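Long-range contacts in jacalin-type lectin domain-containing protein (Musa acuminata, PDB 7KMU), which probably binds mannose and mannose-containing glycans, as a mannose-specific lectin of the jacalin-related family: residues B[89-93]-B[104-108]; B[83-89]-B[131-135]; B[38-42]-B[53-59]. One frame throughout, in Å; residues are numbered along the deposited sequence.

Overall arrangement
The three contacts trace how the three four-stranded sheets of a beta-prism, the jacalin-type fold, are built and joined. Contact 3 comes first along the chain and pairs strands 37-46 and 49-56 within one sheet. Contact 1 lies in another sheet, where strand 86-96 meets the segment leaving strand 100-104. Contact 2 uses strand 86-96 again, shares Ile89 with contact 1, and reaches across to strand 132-140 of the remaining sheet; its long chain closure encloses contact 1. Centres of contacts 1 and 2 are about 10 Å apart, those of 2 and 3 about 13 Å, and Ile132 packs against Ile40, so neighbouring sheets share one apolar interior.

Contact 1: B[89-93]-B[104-108]; sequences IGKLT and FGAYE
Lys91 and Glu108 form the charged end of this contact. The ammonium NZ of Lys91 lies 2.8 Å from OE2 of Glu108 in a salt bridge, approaching the oxygen on its anti side and 21° out of the carboxylate plane. A second bond engages the same nitrogen: a water accepts from Lys91 NZ and donates to Ala106 O, tying the lysine to the loop as well as to the acid. Between strand and ammonium, the methylene chain runs over a row of peptide carbonyls. CG of Lys91 is 3.2 Å from Tyr107 O, and CE is 3.5 Å from both Gly105 O and Ala106 O. The chain can follow this course because it is fully extended beyond CG, with chi3 at 180°. Tyr107 O is buried here without a hydrogen-bonding partner in the model, with Lys91 methylenes and the Gly90 backbone among its neighbours.

The backbone holds the base of the lysine in place. Leu92 and Phe104 are an antiparallel hydrogen-bonded pair: Leu92 N donates to Phe104 O and Phe104 N to Leu92 O, each at 3.0 Å. Next along, CA of Gly105 approaches Gly90 O at 3.3 Å in a CA-H...O contact, after which the segment 104-108 leaves regular pairing and continues as a loop alongside the lysine chain.

Further out, the Phe104 ring stacks on His63 and meets Phe101 edge-to-face, while Tyr107 makes an edge-to-face pair with Tyr83. Leu92 turns into the prism interior against Met76, Ile31, Ile37 and Ile135. The contact thus lies at one edge of its sheet, where strand 86-96 is flanked by strand 73-83 on one side and on the other by the short strand 100-104, outermost within the chain.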
ATOM      1  N   ILE B  89      -5.549  -1.814  14.816  1.00  7.83           N
ATOM      2  CA  ILE B  89      -4.166  -2.159  14.449  1.00  6.74           C
ATOM      3  C   ILE B  89      -3.539  -2.882  15.656  1.00 10.23           C
ATOM      4  O   ILE B  89      -3.467  -2.327  16.763  1.00 10.42           O
ATOM      5  CB  ILE B  89      -3.367  -0.898  14.030  1.00  8.69           C
ATOM      6  CG1 ILE B  89      -4.079  -0.105  12.904  1.00  9.00           C
ATOM      7  CG2 ILE B  89      -1.909  -1.276  13.629  1.00  9.38           C
ATOM      8  CD1 ILE B  89      -4.408  -0.951  11.610  1.00 11.17           C
ATOM      9  N   GLY B  90      -3.106  -4.127  15.431  1.00  8.54           N
ATOM     10  CA  GLY B  90      -2.544  -4.952  16.493  1.00  8.51           C
ATOM     11  C   GLY B  90      -1.032  -5.020  16.504  1.00 10.39           C
ATOM     12  O   GLY B  90      -0.443  -5.316  17.548  1.00 10.66           O
ATOM     13  N   LYS B  91      -0.392  -4.770  15.334  1.00  8.48           N
ATOM     14  CA  LYS B  91       1.064  -4.788  15.185  1.00  8.10           C
ATOM     15  C   LYS B  91       1.447  -3.726  14.183  1.00  9.33           C
ATOM     16  O   LYS B  91       0.710  -3.498  13.220  1.00  8.96           O
ATOM     17  CB  LYS B  91       1.557  -6.147  14.674  1.00 11.44           C
ATOM     18  CG  LYS B  91       1.793  -7.145  15.778  1.00 20.20           C
ATOM     19  CD  LYS B  91       2.584  -8.352  15.283  1.00 20.66           C
ATOM     20  CE  LYS B  91       2.781  -9.290  16.428  1.00 25.43           C
ATOM     21  NZ  LYS B  91       3.598 -10.467  16.047  1.00 20.58           N
ATOM     22  N   LEU B  92       2.591  -3.054  14.407  1.00  7.50           N
ATOM     23  CA  LEU B  92       3.047  -2.021  13.501  1.00  7.50           C
ATOM     24  C   LEU B  92       4.571  -1.926  13.508  1.00 10.02           C
ATOM     25  O   LEU B  92       5.197  -2.008  14.568  1.00  9.32           O
ATOM     26  CB  LEU B  92       2.431  -0.661  13.914  1.00  8.08           C
ATOM     27  CG  LEU B  92       2.550   0.491  12.911  1.00 11.57           C
ATOM     28  CD1 LEU B  92       1.811   0.171  11.585  1.00 11.38           C
ATOM     29  CD2 LEU B  92       1.986   1.785  13.520  1.00 13.05           C
ATOM     30  N   THR B  93       5.148  -1.703  12.321  1.00  8.02           N
ATOM     31  CA  THR B  93       6.572  -1.495  12.110  1.00  7.79           C
ATOM     32  C   THR B  93       6.735  -0.356  11.118  1.00 10.37           C
ATOM     33  O   THR B  93       5.954  -0.249  10.152  1.00  9.67           O
ATOM     34  CB  THR B  93       7.223  -2.760  11.495  1.00 10.70           C
ATOM     35  OG1 THR B  93       7.042  -3.901  12.343  1.00 11.81           O
ATOM     36  CG2 THR B  93       8.730  -2.590  11.226  1.00 10.77           C
ATOM     37  N   PHE B 104       6.037  -3.596  16.953  1.00  8.96           N
ATOM     38  CA  PHE B 104       5.394  -3.354  18.239  1.00  8.77           C
ATOM     39  C   PHE B 104       4.013  -3.967  18.198  1.00 10.09           C
ATOM     40  O   PHE B 104       3.401  -4.039  17.125  1.00  9.92           O
ATOM     41  CB  PHE B 104       5.318  -1.861  18.564  1.00  9.52           C
ATOM     42  CG  PHE B 104       6.673  -1.214  18.522  1.00  8.63           C
ATOM     43  CD1 PHE B 104       7.692  -1.637  19.378  1.00 10.91           C
ATOM     44  CD2 PHE B 104       6.955  -0.220  17.596  1.00 10.00           C
ATOM     45  CE1 PHE B 104       8.960  -1.074  19.304  1.00 11.37           C
ATOM     46  CE2 PHE B 104       8.220   0.371  17.549  1.00 11.73           C
ATOM     47  CZ  PHE B 104       9.216  -0.067  18.398  1.00 10.39           C
ATOM     48  N   GLY B 105       3.529  -4.413  19.352  1.00  9.75           N
ATOM     49  CA  GLY B 105       2.230  -5.061  19.438  1.00 10.10           C
ATOM     50  C   GLY B 105       2.390  -6.566  19.416  1.00 14.18           C
ATOM     51  O   GLY B 105       3.432  -7.074  18.994  1.00 14.95           O
ATOM     52  N   ALA B 106       1.372  -7.291  19.884  1.00 11.95           N
ATOM     53  CA  ALA B 106       1.453  -8.752  19.977  1.00 12.57           C
ATOM     54  C   ALA B 106       0.416  -9.510  19.152  1.00 17.30           C
ATOM     55  O   ALA B 106       0.633 -10.682  18.835  1.00 18.86           O
ATOM     56  CB  ALA B 106       1.359  -9.173  21.437  1.00 13.33           C
ATOM     57  N   TYR B 107      -0.711  -8.872  18.816  1.00 13.12           N
ATOM     58  CA  TYR B 107      -1.783  -9.523  18.071  1.00 12.51           C
ATOM     59  C   TYR B 107      -1.558  -9.553  16.570  1.00 15.39           C
ATOM     60  O   TYR B 107      -1.067  -8.582  15.994  1.00 14.74           O
ATOM     61  CB  TYR B 107      -3.126  -8.824  18.355  1.00 13.90           C
ATOM     62  CG  TYR B 107      -3.888  -9.342  19.558  1.00 15.53           C
ATOM     63  CD1 TYR B 107      -3.304  -9.365  20.823  1.00 16.66           C
ATOM     64  CD2 TYR B 107      -5.229  -9.696  19.454  1.00 17.26           C
ATOM     65  CE1 TYR B 107      -4.017  -9.788  21.943  1.00 18.28           C
ATOM     66  CE2 TYR B 107      -5.952 -10.128  20.565  1.00 18.74           C
ATOM     67  CZ  TYR B 107      -5.341 -10.173  21.807  1.00 24.79           C
ATOM     68  OH  TYR B 107      -6.048 -10.597  22.906  1.00 28.13           O
ATOM     69  N   GLU B 108      -1.967 -10.660  15.926  1.00 13.50           N
ATOM     70  CA  GLU B 108      -1.903 -10.792  14.477  1.00 13.05           C
ATOM     71  C   GLU B 108      -3.309 -11.034  13.911  1.00 14.78           C
ATOM     72  O   GLU B 108      -4.249 -11.345  14.660  1.00 14.91           O
ATOM     73  CB  GLU B 108      -0.897 -11.874  14.034  1.00 14.39           C
ATOM     74  CG  GLU B 108       0.546 -11.463  14.294  1.00 17.30           C
ATOM     75  CD  GLU B 108       1.646 -12.280  13.639  1.00 31.29           C
ATOM     76  OE1 GLU B 108       1.332 -13.271  12.943  1.00 27.36           O
ATOM     77  OE2 GLU B 108       2.830 -11.913  13.812  1.00 23.36           O
TER
HETATM   78  O   HOH W   1       3.042 -11.892  18.397  1.00 40.40           O

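Contact 2: B[83-89]-B[131-135]; sequences YFGLTII and FIDAI. With EDO (1,2-ethanediol), chain E.
Ile89 and Ile132 are joined where two sheets converge, by a single backbone bond across the segments: Ile89 N donates to Ile132 O at 3.0 Å, nearly straight. CB and CG1 of Ile89 also lie against this oxygen. CG1 of Ile89 then touches CG2 of Ile132 at 4.0 Å and CG2 of Ile135, making a compact aliphatic cluster that Ile37 and Val80 extend. Beside it, Ile88 places CG1 between its backbone N and carbonyl carbon (chi1 65°), which carries CD1 to CD2 of Phe131 at 3.8 Å. Phe131 also receives the edge of Tyr83 against its face in a T-shaped pair, centroids 5.7 Å apart and planes at 85°; Tyr83 OH is hydrogen-bonded to Asp35.

Strands 86-89 and 132-135 diverge by 58°, as suits members of different sheets of a beta-prism rather than neighbours within one. Asp133 closes a Gly-Xaa-Xaa-Xaa-Asp sequence, the signature of sugar-binding loops in mannose-specific jacalin relatives, and with Ala134 forms a classic beta bulge facing Arg127.

Toward solvent, direct packing gives way to a diol and a water. The carboxylate of Asp133 holds an ethanediol, probably from the crystallisation liquor, with O1 donating to OD1 at 2.7 Å and O2 to OD2 at 2.8 Å. Phe131 N donates to the same O1, 2.9 Å away, the third bond to the diol and one consistent with how such a loop would grip a pair of sugar hydroxyls. The looser part lies at the exposed residues Leu86 and Thr87. A water links Asp133 OD2 to Thr87 O, standing where the backbones no longer bond directly. Leu86 lends only CD1, which lies at the edge of the Phe131 ring and against the diol carbon C1.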
ATOM      1  N   TYR B  83      -9.724  -7.406  18.460  1.00 12.64           N
ATOM      2  CA  TYR B  83      -9.326  -7.225  19.850  1.00 11.95           C
ATOM      3  C   TYR B  83     -10.602  -7.022  20.647  1.00 16.42           C
ATOM      4  O   TYR B  83     -11.191  -5.940  20.601  1.00 15.39           O
ATOM      5  CB  TYR B  83      -8.396  -6.012  19.996  1.00 12.66           C
ATOM      6  CG  TYR B  83      -7.791  -5.860  21.371  1.00 12.77           C
ATOM      7  CD1 TYR B  83      -6.940  -6.832  21.891  1.00 13.98           C
ATOM      8  CD2 TYR B  83      -8.013  -4.711  22.128  1.00 13.12           C
ATOM      9  CE1 TYR B  83      -6.341  -6.678  23.137  1.00 14.69           C
ATOM     10  CE2 TYR B  83      -7.426  -4.549  23.382  1.00 14.59           C
ATOM     11  CZ  TYR B  83      -6.590  -5.538  23.883  1.00 18.37           C
ATOM     12  OH  TYR B  83      -5.998  -5.391  25.114  1.00 21.11           O
ATOM     13  N   PHE B  84     -11.068  -8.093  21.324  1.00 15.49           N
ATOM     14  CA  PHE B  84     -12.345  -8.073  22.061  1.00 16.47           C
ATOM     15  C   PHE B  84     -13.515  -7.595  21.169  1.00 21.67           C
ATOM     16  O   PHE B  84     -14.340  -6.789  21.599  1.00 22.26           O
ATOM     17  CB  PHE B  84     -12.237  -7.235  23.359  1.00 18.54           C
ATOM     18  CG  PHE B  84     -11.288  -7.794  24.386  1.00 20.58           C
ATOM     19  CD1 PHE B  84     -11.693  -8.807  25.253  1.00 23.91           C
ATOM     20  CD2 PHE B  84      -9.989  -7.312  24.492  1.00 23.60           C
ATOM     21  CE1 PHE B  84     -10.811  -9.329  26.205  1.00 25.17           C
ATOM     22  CE2 PHE B  84      -9.107  -7.836  25.443  1.00 26.90           C
ATOM     23  CZ  PHE B  84      -9.527  -8.836  26.299  1.00 25.06           C
ATOM     24  N   GLY B  85     -13.556  -8.054  19.923  1.00 18.37           N
ATOM     25  CA  GLY B  85     -14.617  -7.631  19.014  1.00 19.69           C
ATOM     26  C   GLY B  85     -14.374  -6.345  18.237  1.00 24.12           C
ATOM     27  O   GLY B  85     -15.067  -6.110  17.245  1.00 26.41           O
ATOM     28  N   LEU B  86     -13.416  -5.485  18.674  1.00 17.39           N
ATOM     29  CA  LEU B  86     -13.050  -4.282  17.912  1.00 15.20           C
ATOM     30  C   LEU B  86     -12.114  -4.718  16.788  1.00 16.85           C
ATOM     31  O   LEU B  86     -11.384  -5.693  16.964  1.00 17.44           O
ATOM     32  CB  LEU B  86     -12.271  -3.264  18.780  1.00 14.62           C
ATOM     33  CG  LEU B  86     -12.990  -2.628  19.972  1.00 19.28           C
ATOM     34  CD1 LEU B  86     -12.035  -1.769  20.759  1.00 20.09           C
ATOM     35  CD2 LEU B  86     -14.179  -1.804  19.529  1.00 21.59           C
ATOM     36  N   THR B  87     -12.092  -3.991  15.669  1.00 11.51           N
ATOM     37  CA  THR B  87     -11.162  -4.258  14.566  1.00 10.62           C
ATOM     38  C   THR B  87     -10.186  -3.076  14.588  1.00 12.02           C
ATOM     39  O   THR B  87     -10.585  -1.950  14.296  1.00 12.39           O
ATOM     40  CB  THR B  87     -11.909  -4.377  13.220  1.00 14.33           C
ATOM     41  OG1 THR B  87     -12.861  -5.445  13.299  1.00 16.61           O
ATOM     42  CG2 THR B  87     -10.971  -4.646  12.051  1.00 15.01           C
ATOM     43  N   ILE B  88      -8.932  -3.317  14.984  1.00  8.83           N
ATOM     44  CA  ILE B  88      -7.943  -2.242  15.171  1.00  8.45           C
ATOM     45  C   ILE B  88      -6.558  -2.679  14.651  1.00 10.84           C
ATOM     46  O   ILE B  88      -6.400  -3.796  14.155  1.00 10.43           O
ATOM     47  CB  ILE B  88      -7.871  -1.852  16.690  1.00 10.22           C
ATOM     48  CG1 ILE B  88      -7.344  -3.019  17.552  1.00 10.62           C
ATOM     49  CG2 ILE B  88      -9.234  -1.332  17.241  1.00  9.52           C
ATOM     50  CD1 ILE B  88      -7.029  -2.639  19.005  1.00 13.18           C
ATOM     51  N   ILE B  89      -5.549  -1.814  14.816  1.00  7.83           N
ATOM     52  CA  ILE B  89      -4.166  -2.159  14.449  1.00  6.74           C
ATOM     53  C   ILE B  89      -3.539  -2.882  15.656  1.00 10.23           C
ATOM     54  O   ILE B  89      -3.467  -2.327  16.763  1.00 10.42           O
ATOM     55  CB  ILE B  89      -3.367  -0.898  14.030  1.00  8.69           C
ATOM     56  CG1 ILE B  89      -4.079  -0.105  12.904  1.00  9.00           C
ATOM     57  CG2 ILE B  89      -1.909  -1.276  13.629  1.00  9.38           C
ATOM     58  CD1 ILE B  89      -4.408  -0.951  11.610  1.00 11.17           C
ATOM     59  N   PHE B 131      -7.592   3.277  21.142  1.00  8.45           N
ATOM     60  CA  PHE B 131      -6.443   2.703  20.435  1.00  7.24           C
ATOM     61  C   PHE B 131      -6.334   3.252  19.025  1.00 10.52           C
ATOM     62  O   PHE B 131      -7.118   4.124  18.640  1.00  9.94           O
ATOM     63  CB  PHE B 131      -6.594   1.164  20.377  1.00  8.86           C
ATOM     64  CG  PHE B 131      -7.106   0.535  21.653  1.00  8.64           C
ATOM     65  CD1 PHE B 131      -6.401   0.662  22.846  1.00 10.38           C
ATOM     66  CD2 PHE B 131      -8.302  -0.169  21.664  1.00  9.72           C
ATOM     67  CE1 PHE B 131      -6.896   0.111  24.034  1.00 10.98           C
ATOM     68  CE2 PHE B 131      -8.786  -0.738  22.856  1.00 11.50           C
ATOM     69  CZ  PHE B 131      -8.089  -0.571  24.030  1.00 10.18           C
ATOM     70  N   ILE B 132      -5.380   2.711  18.235  1.00  7.91           N
ATOM     71  CA  ILE B 132      -5.293   3.087  16.830  1.00  7.11           C
ATOM     72  C   ILE B 132      -6.181   2.126  16.040  1.00  9.76           C
ATOM     73  O   ILE B 132      -5.803   0.977  15.804  1.00  8.98           O
ATOM     74  CB  ILE B 132      -3.834   3.107  16.305  1.00  8.84           C
ATOM     75  CG1 ILE B 132      -2.977   4.136  17.075  1.00  8.56           C
ATOM     76  CG2 ILE B 132      -3.790   3.371  14.779  1.00  8.69           C
ATOM     77  CD1 ILE B 132      -3.503   5.655  17.004  1.00  9.71           C
ATOM     78  N   ASP B 133      -7.386   2.587  15.651  1.00  7.89           N
ATOM     79  CA  ASP B 133      -8.328   1.772  14.886  1.00  7.31           C
ATOM     80  C   ASP B 133      -7.840   1.542  13.467  1.00  9.76           C
ATOM     81  O   ASP B 133      -8.059   0.468  12.906  1.00  9.54           O
ATOM     82  CB  ASP B 133      -9.690   2.486  14.809  1.00  8.73           C
ATOM     83  CG  ASP B 133     -10.342   2.635  16.171  1.00 12.39           C
ATOM     84  OD1 ASP B 133      -9.908   3.521  16.943  1.00 10.97           O
ATOM     85  OD2 ASP B 133     -11.262   1.847  16.472  1.00 12.92           O
ATOM     86  N   ALA B 134      -7.255   2.585  12.855  1.00  7.81           N
ATOM     87  CA  ALA B 134      -6.845   2.526  11.452  1.00  7.52           C
ATOM     88  C   ALA B 134      -5.714   3.485  11.177  1.00  8.98           C
ATOM     89  O   ALA B 134      -5.549   4.489  11.888  1.00  8.32           O
ATOM     90  CB  ALA B 134      -8.030   2.859  10.553  1.00  8.36           C
ATOM     91  N   ILE B 135      -4.927   3.185  10.144  1.00  7.47           N
ATOM     92  CA  ILE B 135      -3.783   4.016   9.808  1.00  6.97           C
ATOM     93  C   ILE B 135      -3.577   4.068   8.298  1.00  8.97           C
ATOM     94  O   ILE B 135      -3.958   3.145   7.579  1.00  8.93           O
ATOM     95  CB  ILE B 135      -2.523   3.517  10.585  1.00  9.69           C
ATOM     96  CG1 ILE B 135      -1.379   4.578  10.579  1.00 10.55           C
ATOM     97  CG2 ILE B 135      -2.054   2.121  10.107  1.00 10.27           C
ATOM     98  CD1 ILE B 135      -0.286   4.360  11.710  1.00 17.64           C
TER
HETATM   99  C1  EDO E 201     -10.900   1.904  19.858  1.00 12.30           C
HETATM  100  O1  EDO E 201     -10.045   3.017  19.586  1.00 11.27           O
HETATM  101  C2  EDO E 201     -12.391   2.321  19.906  1.00 15.04           C
HETATM  102  O2  EDO E 201     -12.847   2.726  18.629  1.00 18.45           O
HETATM  103  O   HOH W   2     -12.285   0.121  14.695  1.00 13.39           O

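Contact 3: B[38-42]-B[53-59]; sequences DAIEI and QHYGGTG. With EDO (1,2-ethanediol), chain F.
Glu41 and His54, a non-hydrogen-bonded pair with side chains on one face of the sheet, both send CG anti to the backbone N (chi1 -177° and -175°), so that carboxylate and ring meet. They cross at about a right angle: OE2 of Glu41 sits at the imidazole edge, 3.4 Å from CD2 and in the ring plane, with the carboxylate plane turned 65° from the ring. Ala39 CB approaches the same ring obliquely near NE2 and CE1, 3.6 Å from NE2. On the face carrying Ile40 and Tyr55, CD1 of Ile42 meets the edge of the tyrosine ring at CE2, 3.8 Å away, while Trp18 stacks on that ring.

Between these two faces runs a regular antiparallel ladder. Ile40 and Tyr55 exchange two bonds, as do Ile42 and Gln53, with N...O lengths of 2.9 to 3.0 Å. The ladder ends with Gly57 N donating to Asp38 O at 3.1 Å; along the pairing with strand 25-33, Asp38 and Ala39 form a classic beta bulge facing Asn32. CB of Asp38 packs 3.3 Å from Gly59 O, and a water joins OD2 to Gly59 N. Asp38 ends a Gly-Xaa-Xaa-Xaa-Asp sequence, consistent with a sugar-binding loop as in related lectins.

Glu41 OE1 accepts a bond from a bound ethanediol, and OE2 has a long, weak ion pair with Lys30. With OE2 4.6 Å from His54 NE2 there is no salt bridge, but the nearby negative charge might slightly favour a protonated imidazole, an effect Lys30 would partly offset, and polarise its CD2-H edge.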
ATOM      1  N   ASP B  38      -1.750   1.118  20.925  1.00  8.76           N
ATOM      2  CA  ASP B  38      -2.541   2.069  21.698  1.00  8.19           C
ATOM      3  C   ASP B  38      -2.489   3.470  21.124  1.00 10.98           C
ATOM      4  O   ASP B  38      -3.503   4.173  21.128  1.00  9.58           O
ATOM      5  CB  ASP B  38      -2.004   2.130  23.130  1.00  9.84           C
ATOM      6  CG  ASP B  38      -2.233   0.841  23.880  1.00 12.16           C
ATOM      7  OD1 ASP B  38      -1.362  -0.059  23.795  1.00 12.63           O
ATOM      8  OD2 ASP B  38      -3.292   0.717  24.523  1.00 13.46           O
ATOM      9  N   ALA B  39      -1.305   3.898  20.675  1.00  8.35           N
ATOM     10  CA  ALA B  39      -1.138   5.266  20.221  1.00  8.75           C
ATOM     11  C   ALA B  39       0.058   5.462  19.322  1.00 10.79           C
ATOM     12  O   ALA B  39       1.027   4.688  19.352  1.00  9.46           O
ATOM     13  CB  ALA B  39      -1.007   6.186  21.443  1.00  9.78           C
ATOM     14  N   ILE B  40       0.007   6.543  18.541  1.00  8.77           N
ATOM     15  CA  ILE B  40       1.114   6.987  17.714  1.00  7.60           C
ATOM     16  C   ILE B  40       1.212   8.485  17.901  1.00 10.86           C
ATOM     17  O   ILE B  40       0.196   9.188  17.873  1.00 10.75           O
ATOM     18  CB  ILE B  40       1.029   6.531  16.225  1.00  9.65           C
ATOM     19  CG1 ILE B  40       2.337   6.868  15.452  1.00 10.62           C
ATOM     20  CG2 ILE B  40      -0.229   7.075  15.499  1.00 11.15           C
ATOM     21  CD1 ILE B  40       2.518   6.157  14.070  1.00 14.15           C
ATOM     22  N   GLU B  41       2.421   8.961  18.157  1.00  9.02           N
ATOM     23  CA  GLU B  41       2.680  10.381  18.342  1.00  9.18           C
ATOM     24  C   GLU B  41       3.784  10.771  17.375  1.00 11.64           C
ATOM     25  O   GLU B  41       4.795  10.074  17.282  1.00 11.73           O
ATOM     26  CB  GLU B  41       3.085  10.645  19.799  1.00 10.83           C
ATOM     27  CG  GLU B  41       3.311  12.108  20.109  1.00 15.22           C
ATOM     28  CD  GLU B  41       3.830  12.322  21.513  1.00 28.93           C
ATOM     29  OE1 GLU B  41       5.062  12.454  21.671  1.00 25.18           O
ATOM     30  OE2 GLU B  41       3.008  12.335  22.455  1.00 28.61           O
ATOM     31  N   ILE B  42       3.580  11.855  16.607  1.00  8.74           N
ATOM     32  CA  ILE B  42       4.562  12.274  15.612  1.00  7.89           C
ATOM     33  C   ILE B  42       4.979  13.704  15.869  1.00  9.93           C
ATOM     34  O   ILE B  42       4.120  14.563  16.089  1.00 10.32           O
ATOM     35  CB  ILE B  42       4.034  12.130  14.141  1.00 10.47           C
ATOM     36  CG1 ILE B  42       3.413  10.740  13.853  1.00 11.42           C
ATOM     37  CG2 ILE B  42       5.121  12.444  13.118  1.00 11.29           C
ATOM     38  CD1 ILE B  42       1.877  10.725  13.926  1.00 13.89           C
ATOM     39  N   GLN B  53       1.921  15.800  17.578  1.00 11.70           N
ATOM     40  CA  GLN B  53       0.530  15.405  17.593  1.00 11.29           C
ATOM     41  C   GLN B  53       0.433  13.973  18.074  1.00 13.23           C
ATOM     42  O   GLN B  53       1.149  13.110  17.554  1.00 11.67           O
ATOM     43  CB  GLN B  53      -0.109  15.543  16.211  1.00 12.70           C
ATOM     44  CG  GLN B  53      -0.262  16.983  15.719  1.00 18.28           C
ATOM     45  CD  GLN B  53      -1.375  17.764  16.402  1.00 42.09           C
ATOM     46  OE1 GLN B  53      -2.236  17.219  17.112  1.00 36.24           O
ATOM     47  NE2 GLN B  53      -1.387  19.071  16.189  1.00 36.11           N
ATOM     48  N   HIS B  54      -0.465  13.718  19.038  1.00 11.80           N
ATOM     49  CA  HIS B  54      -0.710  12.401  19.630  1.00 11.14           C
ATOM     50  C   HIS B  54      -2.079  11.911  19.203  1.00 13.67           C
ATOM     51  O   HIS B  54      -3.069  12.647  19.296  1.00 12.24           O
ATOM     52  CB  HIS B  54      -0.651  12.507  21.169  1.00 11.57           C
ATOM     53  CG  HIS B  54      -0.779  11.200  21.895  1.00 14.49           C
ATOM     54  ND1 HIS B  54      -2.010  10.598  22.104  1.00 16.93           N
ATOM     55  CD2 HIS B  54       0.181  10.451  22.478  1.00 16.04           C
ATOM     56  CE1 HIS B  54      -1.755   9.494  22.790  1.00 15.87           C
ATOM     57  NE2 HIS B  54      -0.450   9.362  23.030  1.00 16.30           N
ATOM     58  N   TYR B  55      -2.142  10.650  18.750  1.00 10.61           N
ATOM     59  CA  TYR B  55      -3.366   9.991  18.322  1.00 10.45           C
ATOM     60  C   TYR B  55      -3.509   8.681  19.078  1.00 11.88           C
ATOM     61  O   TYR B  55      -2.513   7.985  19.280  1.00 10.29           O
ATOM     62  CB  TYR B  55      -3.331   9.757  16.801  1.00 11.66           C
ATOM     63  CG  TYR B  55      -3.015  11.025  16.033  1.00 12.40           C
ATOM     64  CD1 TYR B  55      -3.958  12.039  15.910  1.00 14.24           C
ATOM     65  CD2 TYR B  55      -1.752  11.239  15.487  1.00 13.42           C
ATOM     66  CE1 TYR B  55      -3.665  13.225  15.234  1.00 15.00           C
ATOM     67  CE2 TYR B  55      -1.448  12.418  14.802  1.00 14.58           C
ATOM     68  CZ  TYR B  55      -2.411  13.406  14.679  1.00 16.90           C
ATOM     69  OH  TYR B  55      -2.137  14.567  13.986  1.00 20.17           O
ATOM     70  N   GLY B  56      -4.718   8.388  19.529  1.00  9.30           N
ATOM     71  CA  GLY B  56      -4.992   7.186  20.310  1.00 10.06           C
ATOM     72  C   GLY B  56      -5.087   7.450  21.801  1.00 14.31           C
ATOM     73  O   GLY B  56      -5.144   8.607  22.243  1.00 14.89           O
ATOM     74  N   GLY B  57      -5.076   6.368  22.568  1.00 10.92           N
ATOM     75  CA  GLY B  57      -5.246   6.402  24.018  1.00 10.84           C
ATOM     76  C   GLY B  57      -3.995   6.547  24.850  1.00 13.21           C
ATOM     77  O   GLY B  57      -2.931   6.934  24.355  1.00 11.72           O
ATOM     78  N   THR B  58      -4.144   6.248  26.153  1.00 12.10           N
ATOM     79  CA  THR B  58      -3.051   6.442  27.104  1.00 11.92           C
ATOM     80  C   THR B  58      -2.328   5.151  27.529  1.00 15.39           C
ATOM     81  O   THR B  58      -1.419   5.215  28.360  1.00 15.73           O
ATOM     82  CB  THR B  58      -3.595   7.206  28.334  1.00 18.83           C
ATOM     83  OG1 THR B  58      -4.611   6.407  28.941  1.00 20.96           O
ATOM     84  CG2 THR B  58      -4.171   8.578  27.970  1.00 18.76           C
ATOM     85  N   GLY B  59      -2.722   4.005  26.966  1.00 12.32           N
ATOM     86  CA  GLY B  59      -2.130   2.721  27.335  1.00 12.14           C
ATOM     87  C   GLY B  59      -0.869   2.348  26.575  1.00 14.34           C
ATOM     88  O   GLY B  59      -0.359   3.135  25.767  1.00 13.07           O
TER
HETATM   89  C1  EDO F 202       7.276  11.894  18.801  1.00 22.24           C
HETATM   90  O1  EDO F 202       6.606  12.974  19.384  1.00 25.25           O
HETATM   91  C2  EDO F 202       8.300  11.361  19.821  1.00 26.26           C
HETATM   92  O2  EDO F 202       9.342  12.308  20.034  1.00 29.76           O
HETATM   93  O   HOH W   3      -4.693   2.948  25.060  1.00 14.57           O